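Local coordinates for fibronectin type III domain-containing protein (Simiduia agarivorans, PDB 6P2K) that probably hydrolyses xyloglucan as a glycoside hydrolase family 74 enzyme, with this chain forming the two-propeller part of a longer protein, at residues V94-I102 against F131-F142; V179-V187 against P209-S217. All coordinates share one frame; numbering follows the deposited sequence.

Contact 1: residues V94-I102 against F131-F142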
ATOM      1  N   VAL B  94      14.613  66.069  -1.356  1.00 44.70           N
ATOM      2  CA  VAL B  94      14.190  67.460  -1.219  1.00 47.89           C
ATOM      3  C   VAL B  94      14.799  68.024   0.059  1.00 50.65           C
ATOM      4  O   VAL B  94      14.553  67.490   1.150  1.00 50.33           O
ATOM      5  CB  VAL B  94      12.658  67.576  -1.218  1.00 47.04           C
ATOM      6  CG1 VAL B  94      12.232  69.028  -1.026  1.00 47.11           C
ATOM      7  CG2 VAL B  94      12.086  67.016  -2.512  1.00 44.60           C
ATOM      8  N   PRO B  95      15.593  69.097  -0.022  1.00 48.75           N
ATOM      9  CA  PRO B  95      16.341  69.539   1.166  1.00 50.53           C
ATOM     10  C   PRO B  95      15.464  70.074   2.283  1.00 56.50           C
ATOM     11  O   PRO B  95      15.817  69.913   3.459  1.00 56.10           O
ATOM     12  CB  PRO B  95      17.271  70.630   0.613  1.00 55.23           C
ATOM     13  CG  PRO B  95      17.263  70.440  -0.877  1.00 55.06           C
ATOM     14  CD  PRO B  95      15.904  69.913  -1.204  1.00 49.75           C
ATOM     15  N   GLU B  96      14.335  70.707   1.961  1.00 52.48           N
ATOM     16  CA  GLU B  96      13.490  71.267   3.010  1.00 58.55           C
ATOM     17  C   GLU B  96      12.822  70.182   3.842  1.00 54.30           C
ATOM     18  O   GLU B  96      12.467  70.426   5.001  1.00 54.33           O
ATOM     19  CB  GLU B  96      12.436  72.191   2.402  1.00 60.74           C
ATOM     20  CG  GLU B  96      13.017  73.391   1.679  1.00 62.82           C
ATOM     21  CD  GLU B  96      12.954  73.249   0.173  1.00 63.55           C
ATOM     22  OE1 GLU B  96      12.551  74.223  -0.492  1.00 57.93           O
ATOM     23  OE2 GLU B  96      13.304  72.165  -0.345  1.00 61.27           O
ATOM     24  N   THR B  97      12.648  68.989   3.282  1.00 49.66           N
ATOM     25  CA  THR B  97      11.994  67.893   3.982  1.00 52.79           C
ATOM     26  C   THR B  97      12.981  66.873   4.537  1.00 51.82           C
ATOM     27  O   THR B  97      12.565  65.781   4.935  1.00 51.54           O
ATOM     28  CB  THR B  97      10.994  67.198   3.055  1.00 53.97           C
ATOM     29  OG1 THR B  97      11.696  66.506   2.012  1.00 51.99           O
ATOM     30  CG2 THR B  97      10.049  68.216   2.433  1.00 57.41           C
ATOM     31  N   GLU B  98      14.272  67.198   4.564  1.00 51.84           N
ATOM     32  CA  GLU B  98      15.265  66.286   5.117  1.00 54.31           C
ATOM     33  C   GLU B  98      14.933  65.967   6.567  1.00 52.66           C
ATOM     34  O   GLU B  98      14.616  66.865   7.352  1.00 55.61           O
ATOM     35  CB  GLU B  98      16.665  66.895   5.019  1.00 60.15           C
ATOM     36  CG  GLU B  98      17.197  66.963   3.598  1.00 65.27           C
ATOM     37  CD  GLU B  98      18.712  66.915   3.524  1.00 72.49           C
ATOM     38  OE1 GLU B  98      19.304  67.645   2.697  1.00 74.88           O
ATOM     39  OE2 GLU B  98      19.311  66.139   4.296  1.00 73.93           O
ATOM     40  N   ASN B  99      15.001  64.682   6.919  1.00 46.55           N
ATOM     41  CA  ASN B  99      14.693  64.197   8.264  1.00 47.08           C
ATOM     42  C   ASN B  99      13.230  64.427   8.640  1.00 49.06           C
ATOM     43  O   ASN B  99      12.900  64.515   9.826  1.00 48.49           O
ATOM     44  CB  ASN B  99      15.623  64.835   9.308  1.00 54.23           C
ATOM     45  CG  ASN B  99      15.890  63.928  10.495  1.00 55.11           C
ATOM     46  OD1 ASN B  99      15.227  62.907  10.672  1.00 54.31           O
ATOM     47  ND2 ASN B  99      16.864  64.301  11.317  1.00 56.41           N
ATOM     48  N   LYS B 100      12.340  64.516   7.649  1.00 50.02           N
ATOM     49  CA  LYS B 100      10.919  64.785   7.867  1.00 51.63           C
ATOM     50  C   LYS B 100      10.097  63.699   7.183  1.00 45.45           C
ATOM     51  O   LYS B 100       9.944  63.715   5.961  1.00 43.95           O
ATOM     52  CB  LYS B 100      10.532  66.161   7.324  1.00 57.39           C
ATOM     53  CG  LYS B 100      11.178  67.341   8.031  1.00 65.24           C
ATOM     54  CD  LYS B 100      10.837  67.356   9.508  1.00 71.31           C
ATOM     55  CE  LYS B 100       9.361  67.657   9.719  1.00 75.04           C
ATOM     56  NZ  LYS B 100       9.086  68.212  11.075  1.00 78.69           N
ATOM     57  N   SER B 101       9.548  62.771   7.963  1.00 43.99           N
ATOM     58  CA  SER B 101       8.756  61.684   7.391  1.00 44.27           C
ATOM     59  C   SER B 101       7.482  62.220   6.750  1.00 45.43           C
ATOM     60  O   SER B 101       6.694  62.914   7.400  1.00 46.22           O
ATOM     61  CB  SER B 101       8.409  60.660   8.472  1.00 44.49           C
ATOM     62  OG  SER B 101       7.812  59.510   7.905  1.00 41.85           O
ATOM     63  N   ILE B 102       7.270  61.878   5.480  1.00 44.51           N
ATOM     64  CA  ILE B 102       6.145  62.373   4.694  1.00 44.08           C
ATOM     65  C   ILE B 102       5.354  61.190   4.159  1.00 45.06           C
ATOM     66  O   ILE B 102       5.933  60.249   3.602  1.00 43.11           O
ATOM     67  CB  ILE B 102       6.622  63.281   3.547  1.00 42.08           C
ATOM     68  CG1 ILE B 102       7.297  64.518   4.119  1.00 45.72           C
ATOM     69  CG2 ILE B 102       5.472  63.696   2.648  1.00 39.68           C
ATOM     70  CD1 ILE B 102       8.081  65.249   3.108  1.00 48.04           C
ATOM     71  N   PHE B 131      15.344  58.122  12.981  1.00 48.83           N
ATOM     72  CA  PHE B 131      16.254  59.222  12.681  1.00 47.13           C
ATOM     73  C   PHE B 131      16.068  60.409  13.624  1.00 53.48           C
ATOM     74  O   PHE B 131      16.413  61.541  13.270  1.00 54.18           O
ATOM     75  CB  PHE B 131      16.091  59.681  11.231  1.00 45.57           C
ATOM     76  CG  PHE B 131      16.417  58.626  10.210  1.00 43.37           C
ATOM     77  CD1 PHE B 131      17.730  58.384   9.837  1.00 43.68           C
ATOM     78  CD2 PHE B 131      15.407  57.896   9.604  1.00 41.18           C
ATOM     79  CE1 PHE B 131      18.031  57.424   8.888  1.00 41.90           C
ATOM     80  CE2 PHE B 131      15.702  56.933   8.655  1.00 46.35           C
ATOM     81  CZ  PHE B 131      17.016  56.696   8.296  1.00 39.77           C
ATOM     82  N   GLY B 132      15.515  60.175  14.814  1.00 50.85           N
ATOM     83  CA  GLY B 132      15.424  61.192  15.839  1.00 53.68           C
ATOM     84  C   GLY B 132      14.115  61.952  15.894  1.00 55.63           C
ATOM     85  O   GLY B 132      13.942  62.780  16.796  1.00 59.34           O
ATOM     86  N   GLU B 133      13.196  61.711  14.966  1.00 52.61           N
ATOM     87  CA  GLU B 133      11.911  62.391  15.009  1.00 54.97           C
ATOM     88  C   GLU B 133      11.054  61.845  16.149  1.00 56.90           C
ATOM     89  O   GLU B 133      11.306  60.768  16.695  1.00 60.07           O
ATOM     90  CB  GLU B 133      11.171  62.238  13.678  1.00 54.71           C
ATOM     91  CG  GLU B 133      11.603  63.216  12.594  1.00 55.90           C
ATOM     92  CD  GLU B 133      10.664  63.214  11.398  1.00 54.93           C
ATOM     93  OE1 GLU B 133      10.859  62.383  10.483  1.00 52.76           O
ATOM     94  OE2 GLU B 133       9.732  64.045  11.371  1.00 55.90           O
ATOM     95  N   THR B 134      10.029  62.612  16.513  1.00 57.81           N
ATOM     96  CA  THR B 134       9.058  62.192  17.511  1.00 59.27           C
ATOM     97  C   THR B 134       7.655  62.314  16.935  1.00 57.43           C
ATOM     98  O   THR B 134       7.377  63.195  16.115  1.00 55.94           O
ATOM     99  CB  THR B 134       9.154  63.020  18.810  1.00 62.86           C
ATOM    100  OG1 THR B 134       8.696  64.357  18.571  1.00 64.57           O
ATOM    101  CG2 THR B 134      10.586  63.063  19.321  1.00 64.57           C
ATOM    102  N   ALA B 135       6.773  61.411  17.369  1.00 55.99           N
ATOM    103  CA  ALA B 135       5.376  61.493  16.953  1.00 54.76           C
ATOM    104  C   ALA B 135       4.741  62.788  17.436  1.00 57.08           C
ATOM    105  O   ALA B 135       4.022  63.457  16.684  1.00 55.89           O
ATOM    106  CB  ALA B 135       4.600  60.283  17.474  1.00 54.52           C
ATOM    107  N   ALA B 136       5.002  63.163  18.685  1.00 59.91           N
ATOM    108  CA  ALA B 136       4.482  64.415  19.214  1.00 64.31           C
ATOM    109  C   ALA B 136       5.192  65.599  18.570  1.00 67.56           C
ATOM    110  O   ALA B 136       6.404  65.570  18.335  1.00 66.75           O
ATOM    111  CB  ALA B 136       4.647  64.462  20.732  1.00 66.60           C
ATOM    112  N   GLY B 137       4.426  66.648  18.279  1.00 69.01           N
ATOM    113  CA  GLY B 137       4.973  67.838  17.679  1.00 67.98           C
ATOM    114  C   GLY B 137       3.908  68.739  17.090  1.00 67.51           C
ATOM    115  O   GLY B 137       2.708  68.450  17.146  1.00 64.13           O
ATOM    116  N   PRO B 138       4.333  69.860  16.517  1.00 69.33           N
ATOM    117  CA  PRO B 138       3.370  70.775  15.894  1.00 67.09           C
ATOM    118  C   PRO B 138       2.847  70.215  14.582  1.00 68.29           C
ATOM    119  O   PRO B 138       3.599  69.668  13.773  1.00 61.45           O
ATOM    120  CB  PRO B 138       4.187  72.055  15.665  1.00 69.58           C
ATOM    121  CG  PRO B 138       5.465  71.867  16.448  1.00 70.37           C
ATOM    122  CD  PRO B 138       5.700  70.399  16.495  1.00 70.86           C
ATOM    123  N   GLY B 139       1.539  70.354  14.380  1.00 68.16           N
ATOM    124  CA  GLY B 139       0.938  69.985  13.115  1.00 64.82           C
ATOM    125  C   GLY B 139       1.425  70.914  12.023  1.00 66.15           C
ATOM    126  O   GLY B 139       1.238  72.140  12.113  1.00 65.13           O
ATOM    127  N   GLN B 140       2.065  70.361  10.996  1.00 63.39           N
ATOM    128  CA  GLN B 140       2.660  71.177   9.950  1.00 63.97           C
ATOM    129  C   GLN B 140       2.469  70.504   8.600  1.00 61.93           C
ATOM    130  O   GLN B 140       2.157  69.315   8.508  1.00 54.40           O
ATOM    131  CB  GLN B 140       4.148  71.433  10.216  1.00 60.62           C
ATOM    132  CG  GLN B 140       4.393  72.501  11.263  1.00 68.15           C
ATOM    133  CD  GLN B 140       5.857  72.836  11.417  1.00 71.03           C
ATOM    134  OE1 GLN B 140       6.714  71.955  11.371  1.00 70.68           O
ATOM    135  NE2 GLN B 140       6.155  74.119  11.593  1.00 68.42           N
ATOM    136  N   VAL B 141       2.668  71.294   7.549  1.00 64.21           N
ATOM    137  CA  VAL B 141       2.419  70.873   6.175  1.00 62.20           C
ATOM    138  C   VAL B 141       3.357  71.649   5.261  1.00 61.74           C
ATOM    139  O   VAL B 141       3.490  72.870   5.389  1.00 64.73           O
ATOM    140  CB  VAL B 141       0.944  71.098   5.777  1.00 65.41           C
ATOM    141  CG1 VAL B 141       0.818  71.318   4.281  1.00 67.70           C
ATOM    142  CG2 VAL B 141       0.082  69.916   6.216  1.00 62.16           C
ATOM    143  N   PHE B 142       4.016  70.944   4.346  1.00 58.33           N
ATOM    144  CA  PHE B 142       4.877  71.583   3.359  1.00 54.41           C
ATOM    145  C   PHE B 142       4.080  71.856   2.091  1.00 58.15           C
ATOM    146  O   PHE B 142       3.433  70.955   1.547  1.00 54.29           O
ATOM    147  CB  PHE B 142       6.092  70.709   3.047  1.00 52.19           C
ATOM    148  CG  PHE B 142       6.976  70.460   4.232  1.00 59.09           C
ATOM    149  CD1 PHE B 142       7.993  71.345   4.552  1.00 61.62           C
ATOM    150  CD2 PHE B 142       6.789  69.343   5.029  1.00 56.93           C
ATOM    151  CE1 PHE B 142       8.808  71.118   5.643  1.00 61.67           C
ATOM    152  CE2 PHE B 142       7.602  69.111   6.124  1.00 56.84           C
ATOM    153  CZ  PHE B 142       8.612  69.999   6.430  1.00 59.77           C
TER
HETATM  154  O   HOH W   1       7.504  64.278   9.724  1.00 45.56           O
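Glu133 sets out with CG beside its backbone N (chi1 -82°) and then runs extended (chi2 -169°), which carries the carboxylate across to the backbone around Ser101. There Glu133 OE1 accepts a hydrogen bond from Ser101 N at 2.9 Å, using the lone pair on the side of the other oxygen; the N-H...O angle of 146° makes the bond moderately bent. Glu133 OE2 accepts from a water at 2.8 Å, and the same water donates to Ser101 O, so one carboxylate holds the N-H directly and the C=O through a bridging water that donates to both. OE2 also makes a salt bridge with Arg164, which helps fix the carboxylate. With an alanine here, Ser101 N would probably lose its carboxylate acceptor, the water one of its anchors and Arg164 its charged mate. This is a join between blades of the N-terminal one of the two seven-bladed propellers of the GH74 fold: residues 94-102 form the link from outer strand 92-93 of one blade to inner strand 102-108 of the next, while 131-142 closes the long excursion after the second strand and enters the third, 139-144. A type II turn, Thr97 to Lys100, shapes the link. At the first position of the turn, Thr97 sets its CG2 over one face of the Phe142 ring, a CH-pi contact 4.2 Å from the centroid and nearly on the normal. Lys100, bent at chi2 and chi3, passes the same phenylalanine at about a right angle, its CG 4.0 Å from Phe142 CZ; its NZ stays 4.2 Å from Glu133 OE2, beyond a salt bridge.

Contact 2: residues V179-V187 against P209-S217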
ATOM      1  N   VAL B 179      -9.315  72.766   0.393  1.00 62.77           N
ATOM      2  CA  VAL B 179      -8.617  71.505   0.661  1.00 61.17           C
ATOM      3  C   VAL B 179      -8.651  71.225   2.162  1.00 59.30           C
ATOM      4  O   VAL B 179      -8.528  72.139   2.984  1.00 61.72           O
ATOM      5  CB  VAL B 179      -7.168  71.552   0.117  1.00 58.54           C
ATOM      6  CG1 VAL B 179      -6.468  72.848   0.529  1.00 61.89           C
ATOM      7  CG2 VAL B 179      -6.374  70.334   0.557  1.00 54.64           C
ATOM      8  N   TYR B 180      -8.827  69.946   2.511  1.00 56.36           N
ATOM      9  CA  TYR B 180      -8.833  69.464   3.885  1.00 60.67           C
ATOM     10  C   TYR B 180      -7.671  68.508   4.127  1.00 57.83           C
ATOM     11  O   TYR B 180      -7.161  67.864   3.205  1.00 50.85           O
ATOM     12  CB  TYR B 180     -10.128  68.719   4.234  1.00 59.93           C
ATOM     13  CG  TYR B 180     -11.409  69.482   4.019  1.00 63.00           C
ATOM     14  CD1 TYR B 180     -11.875  69.750   2.741  1.00 62.95           C
ATOM     15  CD2 TYR B 180     -12.170  69.906   5.100  1.00 65.64           C
ATOM     16  CE1 TYR B 180     -13.048  70.435   2.544  1.00 66.03           C
ATOM     17  CE2 TYR B 180     -13.349  70.593   4.914  1.00 69.05           C
ATOM     18  CZ  TYR B 180     -13.783  70.855   3.633  1.00 67.99           C
ATOM     19  OH  TYR B 180     -14.959  71.540   3.440  1.00 67.42           O
ATOM     20  N   LEU B 181      -7.276  68.398   5.393  1.00 57.59           N
ATOM     21  CA  LEU B 181      -6.349  67.365   5.827  1.00 51.01           C
ATOM     22  C   LEU B 181      -6.940  66.620   7.016  1.00 53.16           C
ATOM     23  O   LEU B 181      -7.668  67.192   7.834  1.00 55.25           O
ATOM     24  CB  LEU B 181      -4.965  67.937   6.198  1.00 54.19           C
ATOM     25  CG  LEU B 181      -4.780  68.821   7.435  1.00 56.65           C
ATOM     26  CD1 LEU B 181      -4.516  68.014   8.706  1.00 56.06           C
ATOM     27  CD2 LEU B 181      -3.639  69.784   7.174  1.00 56.03           C
ATOM     28  N   GLY B 182      -6.618  65.333   7.096  1.00 49.99           N
ATOM     29  CA  GLY B 182      -7.052  64.501   8.198  1.00 48.87           C
ATOM     30  C   GLY B 182      -5.880  64.033   9.032  1.00 49.19           C
ATOM     31  O   GLY B 182      -4.953  63.410   8.512  1.00 48.70           O
ATOM     32  N   SER B 183      -5.908  64.324  10.328  1.00 48.71           N
ATOM     33  CA  SER B 183      -4.734  64.123  11.162  1.00 51.66           C
ATOM     34  C   SER B 183      -5.157  63.616  12.532  1.00 49.59           C
ATOM     35  O   SER B 183      -6.337  63.612  12.884  1.00 50.49           O
ATOM     36  CB  SER B 183      -3.925  65.419  11.296  1.00 52.19           C
ATOM     37  OG  SER B 183      -2.956  65.306  12.321  1.00 52.92           O
ATOM     38  N   ASN B 184      -4.166  63.170  13.305  1.00 49.40           N
ATOM     39  CA  ASN B 184      -4.403  62.949  14.724  1.00 50.97           C
ATOM     40  C   ASN B 184      -4.671  64.260  15.452  1.00 60.41           C
ATOM     41  O   ASN B 184      -5.181  64.242  16.577  1.00 63.89           O
ATOM     42  CB  ASN B 184      -3.216  62.220  15.361  1.00 52.89           C
ATOM     43  CG  ASN B 184      -3.154  60.750  14.973  1.00 53.90           C
ATOM     44  OD1 ASN B 184      -4.182  60.085  14.829  1.00 54.90           O
ATOM     45  ND2 ASN B 184      -1.940  60.238  14.798  1.00 50.66           N
ATOM     46  N   LYS B 185      -4.325  65.395  14.843  1.00 59.64           N
ATOM     47  CA  LYS B 185      -4.744  66.683  15.383  1.00 63.71           C
ATOM     48  C   LYS B 185      -6.255  66.841  15.293  1.00 65.61           C
ATOM     49  O   LYS B 185      -6.888  67.400  16.198  1.00 72.22           O
ATOM     50  CB  LYS B 185      -4.052  67.816  14.625  1.00 65.29           C
ATOM     51  CG  LYS B 185      -2.535  67.759  14.639  1.00 64.67           C
ATOM     52  CD  LYS B 185      -2.013  67.739  16.064  1.00 66.65           C
ATOM     53  CE  LYS B 185      -0.515  67.968  16.114  1.00 65.57           C
ATOM     54  NZ  LYS B 185      -0.168  69.349  16.527  1.00 68.36           N
ATOM     55  N   GLY B 186      -6.843  66.340  14.221  1.00 58.89           N
ATOM     56  CA  GLY B 186      -8.227  66.547  13.871  1.00 58.63           C
ATOM     57  C   GLY B 186      -8.322  66.879  12.396  1.00 57.55           C
ATOM     58  O   GLY B 186      -7.327  66.851  11.670  1.00 59.35           O
ATOM     59  N   VAL B 187      -9.531  67.193  11.943  1.00 58.45           N
ATOM     60  CA  VAL B 187      -9.752  67.569  10.553  1.00 60.48           C
ATOM     61  C   VAL B 187      -9.627  69.080  10.437  1.00 65.47           C
ATOM     62  O   VAL B 187     -10.324  69.825  11.134  1.00 71.03           O
ATOM     63  CB  VAL B 187     -11.122  67.085  10.057  1.00 57.27           C
ATOM     64  CG1 VAL B 187     -11.441  67.712   8.714  1.00 57.63           C
ATOM     65  CG2 VAL B 187     -11.126  65.577   9.951  1.00 53.88           C
ATOM     66  N   PRO B 209     -10.817  62.129  19.471  1.00 66.10           N
ATOM     67  CA  PRO B 209     -10.409  63.345  18.751  1.00 60.40           C
ATOM     68  C   PRO B 209      -9.647  63.067  17.468  1.00 62.32           C
ATOM     69  O   PRO B 209      -9.651  63.918  16.569  1.00 57.73           O
ATOM     70  CB  PRO B 209      -9.520  64.080  19.769  1.00 63.11           C
ATOM     71  CG  PRO B 209      -9.563  63.248  21.044  1.00 63.70           C
ATOM     72  CD  PRO B 209      -9.960  61.874  20.638  1.00 60.51           C
ATOM     73  N   TRP B 210      -9.002  61.911  17.347  1.00 59.12           N
ATOM     74  CA  TRP B 210      -8.068  61.670  16.255  1.00 56.29           C
ATOM     75  C   TRP B 210      -8.800  61.189  15.009  1.00 49.90           C
ATOM     76  O   TRP B 210      -9.548  60.208  15.056  1.00 48.60           O
ATOM     77  CB  TRP B 210      -7.020  60.641  16.674  1.00 50.58           C
ATOM     78  CG  TRP B 210      -6.108  61.132  17.748  1.00 60.33           C
ATOM     79  CD1 TRP B 210      -6.220  62.295  18.452  1.00 61.40           C
ATOM     80  CD2 TRP B 210      -4.942  60.470  18.252  1.00 62.62           C
ATOM     81  NE1 TRP B 210      -5.193  62.404  19.356  1.00 63.42           N
ATOM     82  CE2 TRP B 210      -4.394  61.296  19.256  1.00 64.21           C
ATOM     83  CE3 TRP B 210      -4.306  59.261  17.950  1.00 61.32           C
ATOM     84  CZ2 TRP B 210      -3.245  60.952  19.961  1.00 65.19           C
ATOM     85  CZ3 TRP B 210      -3.161  58.922  18.652  1.00 62.76           C
ATOM     86  CH2 TRP B 210      -2.644  59.764  19.645  1.00 63.96           C
ATOM     87  N   ASN B 211      -8.578  61.880  13.896  1.00 49.72           N
ATOM     88  CA  ASN B 211      -9.091  61.440  12.608  1.00 49.92           C
ATOM     89  C   ASN B 211      -8.081  60.519  11.937  1.00 46.83           C
ATOM     90  O   ASN B 211      -6.878  60.798  11.926  1.00 44.79           O
ATOM     91  CB  ASN B 211      -9.390  62.627  11.696  1.00 50.58           C
ATOM     92  CG  ASN B 211      -9.695  62.199  10.276  1.00 51.18           C
ATOM     93  OD1 ASN B 211      -8.859  62.324   9.382  1.00 47.87           O
ATOM     94  ND2 ASN B 211     -10.893  61.671  10.066  1.00 53.90           N
ATOM     95  N   LYS B 212      -8.580  59.419  11.376  1.00 42.33           N
ATOM     96  CA  LYS B 212      -7.746  58.428  10.706  1.00 39.69           C
ATOM     97  C   LYS B 212      -7.968  58.448   9.197  1.00 46.19           C
ATOM     98  O   LYS B 212      -8.056  57.405   8.548  1.00 42.86           O
ATOM     99  CB  LYS B 212      -8.008  57.033  11.268  1.00 38.32           C
ATOM    100  CG  LYS B 212      -7.702  56.906  12.750  1.00 41.50           C
ATOM    101  CD  LYS B 212      -6.243  57.240  13.038  1.00 40.74           C
ATOM    102  CE  LYS B 212      -5.912  57.074  14.515  1.00 43.32           C
ATOM    103  NZ  LYS B 212      -4.451  57.199  14.775  1.00 41.81           N
ATOM    104  N   GLY B 213      -8.051  59.633   8.626  1.00 46.52           N
ATOM    105  CA  GLY B 213      -8.238  59.778   7.199  1.00 42.06           C
ATOM    106  C   GLY B 213      -9.571  60.413   6.863  1.00 43.74           C
ATOM    107  O   GLY B 213     -10.563  60.256   7.579  1.00 41.18           O
ATOM    108  N   ILE B 214      -9.592  61.155   5.756  1.00 40.80           N
ATOM    109  CA  ILE B 214     -10.800  61.817   5.290  1.00 42.42           C
ATOM    110  C   ILE B 214     -10.985  61.531   3.809  1.00 50.37           C
ATOM    111  O   ILE B 214     -10.049  61.163   3.096  1.00 49.57           O
ATOM    112  CB  ILE B 214     -10.775  63.340   5.513  1.00 50.85           C
ATOM    113  CG1 ILE B 214      -9.576  63.946   4.787  1.00 45.29           C
ATOM    114  CG2 ILE B 214     -10.749  63.660   6.995  1.00 47.08           C
ATOM    115  CD1 ILE B 214      -9.328  65.369   5.140  1.00 49.24           C
ATOM    116  N   ALA B 215     -12.217  61.728   3.353  1.00 46.74           N
ATOM    117  CA  ALA B 215     -12.558  61.638   1.946  1.00 45.48           C
ATOM    118  C   ALA B 215     -13.548  62.741   1.618  1.00 48.77           C
ATOM    119  O   ALA B 215     -14.406  63.081   2.438  1.00 50.69           O
ATOM    120  CB  ALA B 215     -13.146  60.267   1.592  1.00 43.51           C
ATOM    121  N   LEU B 216     -13.421  63.301   0.421  1.00 44.98           N
ATOM    122  CA  LEU B 216     -14.267  64.399  -0.020  1.00 47.81           C
ATOM    123  C   LEU B 216     -14.897  64.027  -1.350  1.00 51.31           C
ATOM    124  O   LEU B 216     -14.206  63.555  -2.258  1.00 50.32           O
ATOM    125  CB  LEU B 216     -13.460  65.689  -0.151  1.00 50.50           C
ATOM    126  CG  LEU B 216     -14.148  66.895  -0.784  1.00 54.71           C
ATOM    127  CD1 LEU B 216     -15.316  67.330   0.068  1.00 55.39           C
ATOM    128  CD2 LEU B 216     -13.152  68.026  -0.940  1.00 54.55           C
ATOM    129  N   SER B 217     -16.207  64.228  -1.456  1.00 50.76           N
ATOM    130  CA  SER B 217     -16.899  63.952  -2.701  1.00 55.30           C
ATOM    131  C   SER B 217     -16.419  64.911  -3.791  1.00 56.28           C
ATOM    132  O   SER B 217     -16.104  66.071  -3.509  1.00 56.54           O
ATOM    133  CB  SER B 217     -18.408  64.085  -2.512  1.00 63.12           C
ATOM    134  OG  SER B 217     -19.091  64.002  -3.750  1.00 68.26           O
TER
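One face of the Trp210 indole carries Asn184: the CB sits over the five-membered ring in a CH-pi contact, 4.0 Å from the centroid, displaced toward the rim. The amide continues across the six-membered side, with Asn184 CG 3.5 Å from Trp210 CE3, and its plane is turned 40° from the indole instead of stacking flat. This is blade-on-blade packing in a beta-propeller: strand 179-183 is second in its four-stranded blade, and strand 210-216 is the first strand of the following blade. Their N-to-C directions are 138° apart, a splayed antiparallel sense, and in these segments a single backbone hydrogen bond crosses between them, so side chains do most of the joining.

Beyond the indole, Asn184 OD1 accepts from Lys212 NZ at 2.9 Å, in the carbonyl plane and on a lone pair. Asn184 ND2 turns to Asp163 and to Tyr167 OH, and Lys212 NZ also bonds Tyr167 OH, tying the amide and the ammonium into one polar cluster. Further along, Ile214 has CG1 between its backbone N and carbonyl carbon (chi1 59°), which brings Ile214 CD1 to 3.3 Å from Gly182 N and against Tyr180 CB. Its other branch, CG2, meets Val187 CG2 at 3.5 Å. A side chain on Gly182 would collide with Asn211 OD1, which already lies 3.1 Å from Gly182 CA. That oxygen also closes an Asx turn by accepting from Gly213 N, which stands above the plane of the amide carbonyl, while Asn211 ND2 donates to Gly213 O. At Ser183, the carbonyl O receives Asn211 N at 3.0 Å and Gly186 N from opposite faces of its plane.

Overall arrangement
Contact 1 closes before contact 2 opens, and their centres lie 18 Å apart on the same side of the chain's centre. Between them they follow consecutive propeller blades: contact 1 involves the entry and third strand of the blade 102-155, while contact 2 packs the blade 166-200 against the blade 210-254. The two meet directly where Lys185 NZ, which also pairs with Asp157, probably donates to Gly137 O at 3.1 Å, and where Val141 CG2 touches Leu181 CD2 at 3.8 Å. Asp124, a zinc ligand, falls between the two segments of contact 1 in sequence, its side chain about 7 Å from that of Ser101. Neighbouring blades are thus joined in sequence around this propeller.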